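Long-range contacts in GTPase activator-like protein (PDB 5HIU), which is the helical N-terminal part of fungal TSC2, a larger protein that probably acts as a GTPase activator: residues D291-Y296 / R310-A315; I276-H281 / K329-V334. All coordinates share one frame; numbering follows the deposited sequence.

Contact 1 (291-296 with 310-315) and contact 2 (276-281 with 329-334) belong to one run of successive helices in this elongated, all-helical chain. Helix 281-294 follows helix 266-277 directly, so contact 2 begins at the turn that leads into the helix whose far end supplies contact 1. The return path is helix 302-322 and the loop after it, which nests contact 1 inside the chain loop closed by contact 2. Their centres lie about 19 Å apart and their nearest atoms about 8 Å, without touching. Contact 1 is a buried helix-helix interface, whereas contact 2 sits at the surface where turn and loop meet.

Contact 1: D291-Y296 / R310-A315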
ATOM      1  N   ASP A 291     -12.848  14.953  -7.503  1.00 96.13           N
ATOM      2  CA  ASP A 291     -12.654  14.662  -8.934  1.00 99.56           C
ATOM      3  C   ASP A 291     -13.257  13.312  -9.302  1.00 97.26           C
ATOM      4  O   ASP A 291     -13.865  13.182 -10.350  1.00 98.11           O
ATOM      5  CB  ASP A 291     -11.166  14.658  -9.330  1.00 99.93           C
ATOM      6  CG  ASP A 291     -10.601  16.047  -9.563  1.00101.40           C
ATOM      7  OD1 ASP A 291     -11.364  17.026  -9.705  1.00106.01           O
ATOM      8  OD2 ASP A 291      -9.359  16.146  -9.612  1.00102.02           O
ATOM      9  N   PHE A 292     -13.110  12.309  -8.443  1.00 92.62           N
ATOM     10  CA  PHE A 292     -13.710  11.016  -8.733  1.00 97.31           C
ATOM     11  C   PHE A 292     -15.205  11.170  -8.900  1.00100.50           C
ATOM     12  O   PHE A 292     -15.818  10.469  -9.693  1.00109.56           O
ATOM     13  CB  PHE A 292     -13.372   9.991  -7.656  1.00 96.46           C
ATOM     14  CG  PHE A 292     -11.898   9.728  -7.524  1.00 99.42           C
ATOM     15  CD1 PHE A 292     -11.097   9.583  -8.656  1.00100.31           C
ATOM     16  CD2 PHE A 292     -11.303   9.621  -6.270  1.00101.39           C
ATOM     17  CE1 PHE A 292      -9.736   9.337  -8.532  1.00105.55           C
ATOM     18  CE2 PHE A 292      -9.940   9.376  -6.145  1.00 98.92           C
ATOM     19  CZ  PHE A 292      -9.155   9.235  -7.276  1.00 96.85           C
ATOM     20  N   LEU A 293     -15.776  12.122  -8.171  1.00102.56           N
ATOM     21  CA  LEU A 293     -17.184  12.461  -8.302  1.00 99.07           C
ATOM     22  C   LEU A 293     -17.417  13.460  -9.440  1.00 96.03           C
ATOM     23  O   LEU A 293     -18.242  13.211 -10.321  1.00 93.22           O
ATOM     24  CB  LEU A 293     -17.697  13.029  -6.972  1.00 99.64           C
ATOM     25  CG  LEU A 293     -17.351  12.268  -5.681  1.00 91.83           C
ATOM     26  CD1 LEU A 293     -17.908  12.985  -4.453  1.00 88.11           C
ATOM     27  CD2 LEU A 293     -17.867  10.840  -5.746  1.00 86.29           C
ATOM     28  N   ARG A 294     -16.684  14.580  -9.413  1.00 95.01           N
ATOM     29  CA  ARG A 294     -16.816  15.660 -10.414  1.00 95.69           C
ATOM     30  C   ARG A 294     -16.401  15.210 -11.821  1.00 97.31           C
ATOM     31  O   ARG A 294     -17.191  15.320 -12.742  1.00101.21           O
ATOM     32  CB  ARG A 294     -16.021  16.905 -10.000  1.00 90.89           C
ATOM     33  N   SER A 295     -15.175  14.696 -11.978  1.00 98.24           N
ATOM     34  CA  SER A 295     -14.732  14.025 -13.229  1.00 98.37           C
ATOM     35  C   SER A 295     -15.762  13.071 -13.830  1.00 98.43           C
ATOM     36  O   SER A 295     -15.838  12.965 -15.058  1.00 98.51           O
ATOM     37  CB  SER A 295     -13.447  13.195 -13.032  1.00 93.11           C
ATOM     38  OG  SER A 295     -12.535  13.818 -12.161  1.00 92.38           O
ATOM     39  N   TYR A 296     -16.517  12.359 -12.978  1.00 92.54           N
ATOM     40  CA  TYR A 296     -17.349  11.248 -13.443  1.00 92.29           C
ATOM     41  C   TYR A 296     -18.134  11.626 -14.719  1.00 98.80           C
ATOM     42  O   TYR A 296     -18.473  12.786 -14.947  1.00103.32           O
ATOM     43  CB  TYR A 296     -18.281  10.683 -12.342  1.00 84.71           C
ATOM     44  CG  TYR A 296     -19.179   9.578 -12.878  1.00 85.61           C
ATOM     45  CD1 TYR A 296     -18.668   8.330 -13.178  1.00 86.05           C
ATOM     46  CD2 TYR A 296     -20.518   9.805 -13.151  1.00 87.44           C
ATOM     47  CE1 TYR A 296     -19.462   7.327 -13.721  1.00 88.20           C
ATOM     48  CE2 TYR A 296     -21.320   8.808 -13.686  1.00 90.61           C
ATOM     49  CZ  TYR A 296     -20.790   7.561 -13.976  1.00 90.63           C
ATOM     50  OH  TYR A 296     -21.590   6.555 -14.534  1.00 93.92           O
ATOM     51  N   ARG A 310     -15.748   2.225  -9.711  1.00 94.63           N
ATOM     52  CA  ARG A 310     -14.810   1.729  -8.707  1.00 89.70           C
ATOM     53  C   ARG A 310     -14.318   2.918  -7.910  1.00 77.40           C
ATOM     54  O   ARG A 310     -14.512   2.976  -6.709  1.00 67.29           O
ATOM     55  CB  ARG A 310     -13.631   0.990  -9.373  1.00 93.17           C
ATOM     56  CG  ARG A 310     -12.339   0.941  -8.554  1.00 92.35           C
ATOM     57  CD  ARG A 310     -11.228   0.199  -9.290  1.00 98.34           C
ATOM     58  NE  ARG A 310     -10.867   0.839 -10.557  1.00104.65           N
ATOM     59  CZ  ARG A 310      -9.934   0.396 -11.400  1.00105.85           C
ATOM     60  NH1 ARG A 310      -9.243  -0.703 -11.134  1.00105.03           N
ATOM     61  NH2 ARG A 310      -9.690   1.061 -12.522  1.00111.86           N
ATOM     62  N   ASP A 311     -13.718   3.871  -8.620  1.00 79.49           N
ATOM     63  CA  ASP A 311     -13.167   5.093  -8.036  1.00 82.97           C
ATOM     64  C   ASP A 311     -14.201   5.881  -7.240  1.00 86.36           C
ATOM     65  O   ASP A 311     -13.904   6.394  -6.158  1.00 93.33           O
ATOM     66  CB  ASP A 311     -12.599   6.022  -9.121  1.00 85.76           C
ATOM     67  CG  ASP A 311     -11.483   5.381  -9.940  1.00 92.88           C
ATOM     68  OD1 ASP A 311     -10.663   4.597  -9.394  1.00 91.91           O
ATOM     69  OD2 ASP A 311     -11.423   5.682 -11.148  1.00103.77           O
ATOM     70  N   VAL A 312     -15.404   5.993  -7.786  1.00 86.09           N
ATOM     71  CA  VAL A 312     -16.457   6.766  -7.141  1.00 82.72           C
ATOM     72  C   VAL A 312     -16.857   6.178  -5.790  1.00 78.08           C
ATOM     73  O   VAL A 312     -16.967   6.918  -4.817  1.00 75.94           O
ATOM     74  CB  VAL A 312     -17.694   6.900  -8.044  1.00 83.91           C
ATOM     75  CG1 VAL A 312     -18.832   7.567  -7.290  1.00 81.58           C
ATOM     76  CG2 VAL A 312     -17.352   7.708  -9.285  1.00 86.05           C
ATOM     77  N   ARG A 313     -17.058   4.864  -5.726  1.00 74.82           N
ATOM     78  CA  ARG A 313     -17.486   4.216  -4.486  1.00 74.37           C
ATOM     79  C   ARG A 313     -16.451   4.333  -3.378  1.00 78.14           C
ATOM     80  O   ARG A 313     -16.791   4.284  -2.186  1.00 83.23           O
ATOM     81  CB  ARG A 313     -17.720   2.732  -4.696  1.00 75.79           C
ATOM     82  CG  ARG A 313     -18.749   2.356  -5.748  1.00 79.88           C
ATOM     83  CD  ARG A 313     -18.940   0.855  -5.714  1.00 83.96           C
ATOM     84  NE  ARG A 313     -19.275   0.403  -4.360  1.00 83.06           N
ATOM     85  CZ  ARG A 313     -18.968  -0.790  -3.850  1.00 88.19           C
ATOM     86  NH1 ARG A 313     -18.299  -1.695  -4.565  1.00 87.87           N
ATOM     87  NH2 ARG A 313     -19.324  -1.076  -2.600  1.00 89.25           N
ATOM     88  N   GLY A 314     -15.187   4.423  -3.771  1.00 72.87           N
ATOM     89  CA  GLY A 314     -14.111   4.502  -2.807  1.00 73.62           C
ATOM     90  C   GLY A 314     -14.079   5.888  -2.231  1.00 71.80           C
ATOM     91  O   GLY A 314     -14.049   6.049  -1.013  1.00 72.79           O
ATOM     92  N   ALA A 315     -14.079   6.871  -3.136  1.00 70.54           N
ATOM     93  CA  ALA A 315     -14.166   8.300  -2.810  1.00 68.47           C
ATOM     94  C   ALA A 315     -15.264   8.571  -1.803  1.00 68.74           C
ATOM     95  O   ALA A 315     -15.078   9.343  -0.875  1.00 69.03           O
ATOM     96  CB  ALA A 315     -14.413   9.127  -4.061  1.00 70.50           C
TER
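The first torsions of Phe292 and Val312 direct their groups into the contact. CB of Phe292 points toward helix 302-322 and CG stands beside its own backbone N (chi1 -61°), while CG1 of Val312 is anti to the backbone N (chi1 173°) and meets Leu293. The other branch, Val312 CG2, presses on the backbone, 3.2 Å from Phe292 O. Here the two segments come nearest, with the CA atoms of Phe292 and Val312 5.3 Å apart.

The Phe292 ring receives Ala315 CB at its edge, near the ring plane, and that methyl also lies 3.8 Å from Phe292 CB. Asp311 CB comes obliquely to the same ring, 3.9 Å from Phe292 CD1, and the two side chains cross at about a right angle. On the next residue, Leu293 CD2 does the touching, 3.7 Å from Val312 CG1. Farther along, Tyr296, with CB pointing toward the other segment, brings CD1 to 4.2 Å from Val312 CG2, so CG2 has a second neighbour besides Phe292 O.

All the touching residues are buried, and apolar side chains carry most of the interface. Helix 281-294 thus packs on its successor, helix 302-322, as a helical hairpin; helix 245-261 adds Gln253 beside Phe292 and Asp311, and helix 336-348 brings Val346 onto Leu293 and Val312.

Contact 2: I276-H281 / K329-V334; sequences ICRSHH and KGYPQV
Arg278 and Tyr331 lie side by side and point the same way, the aliphatic part of the arginine spread over one face of the tyrosine ring. CG sits almost exactly above the ring centre, 3.8 Å from the centroid of Tyr331 and 6° off the ring normal, a well-centred CH-pi contact. Farther out, Arg278 CD approaches the phenol end, 3.6 Å from Tyr331 CZ. The chain bends at chi3 (-73°), which sets the direction in which NE leaves CD, and the guanidinium ends with its plane 23° from that of the ring and Tyr331 OH over one of its faces. Lys329 CB meets the same ring at its edge, in plane.

Behind this pair the two backbones come close. Gly330 O lies 3.6 Å from Arg278 CA, and the positive phi of Gly330 suits a residue without a side chain in this turn. Cys277 faces the loop: its CB is 4.3 Å from Tyr331 CD2, obliquely to the ring, and Pro332 CD rests 3.4 Å from Cys277 O at the end of helix 266-277. Leu322 of helix 302-322 touches Cys277, Tyr331 and Pro332 alike.

Within the 276-281 turn, Ser279 does double duty. Its OG donates to Ile276 O and accepts from His281 N at 2.9 Å, a capping bond where the next helix starts, so one hydroxyl ties the end of one helix to the beginning of the next. Across the contact itself, the holding chemistry is dispersion and CH-pi attraction; the positive charge of Arg278 probably polarises the methylenes lying over the electron-rich phenol and strengthens their grip at this exposed surface.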
ATOM      1  N   ILE A 276      -1.828  10.778   4.864  1.00 54.68           N
ATOM      2  CA  ILE A 276      -1.771  11.583   3.643  1.00 56.50           C
ATOM      3  C   ILE A 276      -2.670  12.832   3.741  1.00 63.39           C
ATOM      4  O   ILE A 276      -2.301  13.932   3.283  1.00 66.17           O
ATOM      5  CB  ILE A 276      -2.179  10.760   2.405  1.00 51.03           C
ATOM      6  CG1 ILE A 276      -1.217   9.596   2.205  1.00 50.21           C
ATOM      7  CG2 ILE A 276      -2.192  11.640   1.156  1.00 52.31           C
ATOM      8  CD1 ILE A 276      -1.704   8.552   1.231  1.00 49.76           C
ATOM      9  N   CYS A 277      -3.851  12.647   4.323  1.00 61.81           N
ATOM     10  CA  CYS A 277      -4.829  13.727   4.434  1.00 67.11           C
ATOM     11  C   CYS A 277      -4.350  14.861   5.333  1.00 72.14           C
ATOM     12  O   CYS A 277      -4.578  16.037   5.033  1.00 66.14           O
ATOM     13  CB  CYS A 277      -6.160  13.186   4.940  1.00 62.49           C
ATOM     14  SG  CYS A 277      -7.142  12.516   3.586  1.00 62.17           S
ATOM     15  N   ARG A 278      -3.676  14.497   6.422  1.00 69.76           N
ATOM     16  CA  ARG A 278      -3.153  15.471   7.357  1.00 74.32           C
ATOM     17  C   ARG A 278      -1.815  16.081   6.913  1.00 78.58           C
ATOM     18  O   ARG A 278      -1.120  16.692   7.716  1.00 86.57           O
ATOM     19  CB  ARG A 278      -3.010  14.823   8.730  1.00 74.85           C
ATOM     20  CG  ARG A 278      -4.339  14.503   9.385  1.00 78.56           C
ATOM     21  CD  ARG A 278      -4.127  13.725  10.669  1.00 81.40           C
ATOM     22  NE  ARG A 278      -3.722  12.360  10.357  1.00 86.39           N
ATOM     23  CZ  ARG A 278      -2.969  11.583  11.130  1.00 91.20           C
ATOM     24  NH1 ARG A 278      -2.511  12.020  12.294  1.00 98.08           N
ATOM     25  NH2 ARG A 278      -2.665  10.353  10.725  1.00 93.89           N
ATOM     26  N   SER A 279      -1.471  15.938   5.636  1.00 81.16           N
ATOM     27  CA  SER A 279      -0.160  16.327   5.125  1.00 79.42           C
ATOM     28  C   SER A 279      -0.392  17.377   4.062  1.00 78.92           C
ATOM     29  O   SER A 279      -1.538  17.681   3.737  1.00 78.50           O
ATOM     30  CB  SER A 279       0.543  15.118   4.501  1.00 74.17           C
ATOM     31  OG  SER A 279       0.275  15.048   3.104  1.00 73.48           O
ATOM     32  N   HIS A 280       0.691  17.920   3.511  1.00 78.42           N
ATOM     33  CA  HIS A 280       0.604  18.883   2.405  1.00 78.69           C
ATOM     34  C   HIS A 280      -0.285  18.414   1.260  1.00 75.77           C
ATOM     35  O   HIS A 280      -0.823  19.219   0.504  1.00 79.03           O
ATOM     36  CB  HIS A 280       1.996  19.233   1.872  1.00 85.14           C
ATOM     37  CG  HIS A 280       2.763  18.070   1.329  1.00 83.45           C
ATOM     38  ND1 HIS A 280       3.424  17.165   2.136  1.00 82.21           N
ATOM     39  CD2 HIS A 280       3.017  17.692   0.054  1.00 85.53           C
ATOM     40  CE1 HIS A 280       4.025  16.262   1.384  1.00 80.63           C
ATOM     41  NE2 HIS A 280       3.795  16.560   0.117  1.00 86.07           N
ATOM     42  N   HIS A 281      -0.440  17.104   1.139  1.00 77.31           N
ATOM     43  CA  HIS A 281      -1.310  16.531   0.125  1.00 77.21           C
ATOM     44  C   HIS A 281      -2.800  16.694   0.460  1.00 71.23           C
ATOM     45  O   HIS A 281      -3.658  16.576  -0.419  1.00 66.24           O
ATOM     46  CB  HIS A 281      -0.959  15.055  -0.066  1.00 80.58           C
ATOM     47  CG  HIS A 281       0.391  14.822  -0.682  1.00 84.74           C
ATOM     48  ND1 HIS A 281       0.754  15.350  -1.903  1.00 90.65           N
ATOM     49  CD2 HIS A 281       1.453  14.096  -0.256  1.00 86.60           C
ATOM     50  CE1 HIS A 281       1.985  14.973  -2.197  1.00 92.83           C
ATOM     51  NE2 HIS A 281       2.430  14.204  -1.217  1.00 92.49           N
ATOM     52  N   LYS A 329      -8.003  18.576  14.388  1.00103.00           N
ATOM     53  CA  LYS A 329      -7.457  17.223  14.270  1.00104.71           C
ATOM     54  C   LYS A 329      -6.407  17.146  13.143  1.00100.26           C
ATOM     55  O   LYS A 329      -5.660  16.164  13.037  1.00 97.94           O
ATOM     56  CB  LYS A 329      -8.575  16.208  14.025  1.00107.86           C
ATOM     57  CG  LYS A 329      -9.506  15.980  15.206  1.00115.22           C
ATOM     58  CD  LYS A 329     -10.724  15.173  14.780  1.00116.04           C
ATOM     59  CE  LYS A 329     -11.822  15.193  15.827  1.00121.16           C
ATOM     60  NZ  LYS A 329     -13.002  14.419  15.347  1.00124.24           N
ATOM     61  N   GLY A 330      -6.368  18.187  12.310  1.00 94.37           N
ATOM     62  CA  GLY A 330      -5.331  18.368  11.304  1.00 88.03           C
ATOM     63  C   GLY A 330      -5.821  18.053   9.905  1.00 84.40           C
ATOM     64  O   GLY A 330      -5.040  18.121   8.960  1.00 83.07           O
ATOM     65  N   TYR A 331      -7.113  17.727   9.771  1.00 77.63           N
ATOM     66  CA  TYR A 331      -7.670  17.226   8.513  1.00 73.57           C
ATOM     67  C   TYR A 331      -8.203  18.363   7.657  1.00 71.21           C
ATOM     68  O   TYR A 331      -8.731  19.330   8.192  1.00 76.74           O
ATOM     69  CB  TYR A 331      -8.791  16.213   8.776  1.00 69.22           C
ATOM     70  CG  TYR A 331      -8.348  14.927   9.452  1.00 70.16           C
ATOM     71  CD1 TYR A 331      -8.197  14.861  10.835  1.00 74.21           C
ATOM     72  CD2 TYR A 331      -8.110  13.769   8.714  1.00 70.43           C
ATOM     73  CE1 TYR A 331      -7.812  13.682  11.464  1.00 77.38           C
ATOM     74  CE2 TYR A 331      -7.717  12.582   9.333  1.00 71.74           C
ATOM     75  CZ  TYR A 331      -7.564  12.541  10.709  1.00 75.97           C
ATOM     76  OH  TYR A 331      -7.178  11.371  11.340  1.00 73.21           O
ATOM     77  N   PRO A 332      -8.086  18.237   6.320  1.00 66.92           N
ATOM     78  CA  PRO A 332      -8.554  19.272   5.416  1.00 66.83           C
ATOM     79  C   PRO A 332     -10.066  19.275   5.332  1.00 69.87           C
ATOM     80  O   PRO A 332     -10.687  18.214   5.328  1.00 70.03           O
ATOM     81  CB  PRO A 332      -7.977  18.843   4.065  1.00 64.80           C
ATOM     82  CG  PRO A 332      -7.976  17.363   4.130  1.00 63.55           C
ATOM     83  CD  PRO A 332      -7.764  16.996   5.588  1.00 64.30           C
ATOM     84  N   GLN A 333     -10.659  20.456   5.244  1.00 75.59           N
ATOM     85  CA  GLN A 333     -12.100  20.553   5.116  1.00 76.99           C
ATOM     86  C   GLN A 333     -12.527  20.356   3.666  1.00 71.70           C
ATOM     87  O   GLN A 333     -11.741  20.515   2.749  1.00 69.19           O
ATOM     88  CB  GLN A 333     -12.599  21.888   5.683  1.00 87.21           C
ATOM     89  CG  GLN A 333     -13.024  21.817   7.150  1.00 91.85           C
ATOM     90  CD  GLN A 333     -11.987  21.152   8.048  1.00 93.54           C
ATOM     91  OE1 GLN A 333     -10.870  21.647   8.187  1.00105.51           O
ATOM     92  NE2 GLN A 333     -12.356  20.028   8.663  1.00 89.63           N
ATOM     93  N   VAL A 334     -13.781  19.985   3.473  1.00 71.62           N
ATOM     94  CA  VAL A 334     -14.321  19.757   2.146  1.00 72.99           C
ATOM     95  C   VAL A 334     -15.358  20.837   1.810  1.00 78.60           C
ATOM     96  O   VAL A 334     -16.163  21.201   2.665  1.00 81.65           O
ATOM     97  CB  VAL A 334     -14.984  18.376   2.068  1.00 67.51           C
ATOM     98  CG1 VAL A 334     -15.605  18.161   0.701  1.00 70.85           C
ATOM     99  CG2 VAL A 334     -13.972  17.279   2.362  1.00 67.09           C
TER